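Local structure of putative yopH targeting protein (Yersinia pestis, 4GF3) at residues 48-53 with 110-115. The protein probably acts as a type III secretion chaperone of the CesT family that binds the effector phosphatase YopH and keeps it ready for secretion. Sequence-based numbering, arbitrary orientation.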
# COMPACT_ATOMS: atom_id res chain seq x y z
N LEU A 48 2.46 -10.45 1.46
CA LEU A 48 1.39 -9.55 1.09
C LEU A 48 1.92 -8.38 0.30
O LEU A 48 3.13 -8.14 0.22
CB LEU A 48 0.59 -9.03 2.29
CG LEU A 48 1.28 -7.88 3.11
CD1 LEU A 48 0.24 -7.02 3.83
CD2 LEU A 48 2.31 -8.40 4.09
N VAL A 49 0.99 -7.66 -0.29
CA VAL A 49 1.32 -6.38 -0.92
C VAL A 49 0.47 -5.27 -0.42
O VAL A 49 -0.68 -5.47 0.01
CB VAL A 49 1.16 -6.39 -2.45
CG1 VAL A 49 2.20 -7.30 -3.09
CG2 VAL A 49 -0.28 -6.80 -2.82
N ALA A 50 1.06 -4.07 -0.47
CA ALA A 50 0.40 -2.83 -0.24
C ALA A 50 0.66 -1.98 -1.47
O ALA A 50 1.79 -1.91 -2.01
CB ALA A 50 0.94 -2.15 1.00
N PHE A 51 -0.39 -1.41 -2.01
CA PHE A 51 -0.25 -0.70 -3.31
C PHE A 51 -1.31 0.35 -3.53
O PHE A 51 -2.42 0.28 -2.94
CB PHE A 51 -0.20 -1.70 -4.51
CG PHE A 51 -1.49 -2.40 -4.79
CD1 PHE A 51 -2.40 -1.88 -5.73
CD2 PHE A 51 -1.81 -3.57 -4.12
CE1 PHE A 51 -3.58 -2.52 -5.99
CE2 PHE A 51 -2.98 -4.24 -4.43
CZ PHE A 51 -3.86 -3.72 -5.37
N MET A 52 -0.98 1.31 -4.39
CA MET A 52 -1.88 2.41 -4.72
C MET A 52 -1.67 2.87 -6.18
O MET A 52 -0.54 2.81 -6.73
CB MET A 52 -1.72 3.57 -3.74
CG MET A 52 -0.43 4.32 -3.78
SD MET A 52 -0.52 5.77 -2.73
CE MET A 52 -1.51 6.91 -3.69
N ARG A 53 -2.76 3.33 -6.78
CA ARG A 53 -2.67 4.04 -8.05
C ARG A 53 -2.45 5.51 -7.73
O ARG A 53 -3.19 6.14 -6.95
CB ARG A 53 -3.93 3.84 -8.91
CG ARG A 53 -3.89 4.48 -10.33
CD ARG A 53 -4.98 3.85 -11.22
NE ARG A 53 -5.11 4.40 -12.59
CZ ARG A 53 -5.90 5.42 -12.92
NH1 ARG A 53 -6.58 6.07 -11.98
NH2 ARG A 53 -5.98 5.83 -14.20
N THR A 110 2.66 5.38 4.59
CA THR A 110 3.07 6.80 4.54
C THR A 110 4.09 7.04 3.41
O THR A 110 4.10 8.09 2.80
CB THR A 110 3.57 7.33 5.90
OG1 THR A 110 4.60 6.49 6.42
CG2 THR A 110 2.48 7.34 6.87
N SER A 111 4.92 6.07 3.12
CA SER A 111 5.90 6.19 2.00
C SER A 111 5.22 6.13 0.64
O SER A 111 5.60 6.86 -0.30
CB SER A 111 6.95 5.10 2.11
OG SER A 111 7.76 5.34 3.24
N LEU A 112 4.21 5.28 0.54
CA LEU A 112 3.41 5.18 -0.68
C LEU A 112 2.79 6.52 -0.99
O LEU A 112 2.93 7.07 -2.11
CB LEU A 112 2.31 4.11 -0.51
CG LEU A 112 2.71 2.65 -0.59
CD1 LEU A 112 1.61 1.66 -0.21
CD2 LEU A 112 3.26 2.28 -1.96
N VAL A 113 2.12 7.08 0.04
CA VAL A 113 1.46 8.38 -0.08
C VAL A 113 2.47 9.47 -0.42
O VAL A 113 2.22 10.31 -1.29
CB VAL A 113 0.64 8.71 1.21
CG1 VAL A 113 0.23 10.17 1.23
CG2 VAL A 113 -0.57 7.77 1.27
N ASP A 114 3.61 9.45 0.24
CA ASP A 114 4.63 10.48 -0.05
C ASP A 114 5.17 10.40 -1.49
O ASP A 114 5.45 11.42 -2.12
CB ASP A 114 5.81 10.35 0.94
CG ASP A 114 5.53 10.96 2.34
OD1 ASP A 114 4.71 11.88 2.49
OD2 ASP A 114 6.21 10.52 3.30
N LYS A 115 5.33 9.19 -2.00
CA LYS A 115 5.82 8.95 -3.38
C LYS A 115 4.82 9.47 -4.37
O LYS A 115 5.21 10.18 -5.30
CB LYS A 115 6.09 7.47 -3.63
CG LYS A 115 6.90 7.12 -4.91
CD LYS A 115 8.25 7.81 -5.04
CE LYS A 115 9.04 7.32 -6.24
NZ LYS A 115 10.42 7.89 -6.33
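This is a buried, largely apolar contact between sheet and helix, close to the centre of the chain. It belongs to the helix-on-sheet core of the CesT-family chaperone fold. Strand 47-56 is the middle strand of the antiparallel sheet, and helix 102-118 packs along one face, roughly in the strand's direction. The axes of the short segments 48-53 and 110-115 come within 9.1 Å at an angle of 23°. A50 and M52 both point their CB toward the helix, as alternate residues of a strand do. F51, between them, points its CB away, and its ring meets the ring of H39.

L112 is the main helix residue here. It points its CB at the strand. With CG anti to the carbonyl carbon (chi1 -77°) and an extended chi2, CD1 reaches A50. L112 CD1 lies 4.1 Å from the methyl A50 CB. L112 CD1 is also 4.0 Å from A50 C, so it rests on the backbone too. M52, two residues further along the strand, meets CB and the carbonyl O of L112. Its chi1 of 68° sets CG between the backbone N and the carbonyl carbon. The chain is then extended at chi2 and bends at chi3. M52 SD ends 4.0 Å from L112 CB. M52 SD is 3.7 Å from L112 O. The same M52 SD lies 4.5 Å from V113 CG2, a looser contact.

V38 and I79 also pack on L112, V108 on A50, and W36 and A116 on M52. No hydrogen bond joins the two segments. They meet by van der Waals packing of buried apolar side chains, with the M52 thioether resting against the L112 carbonyl.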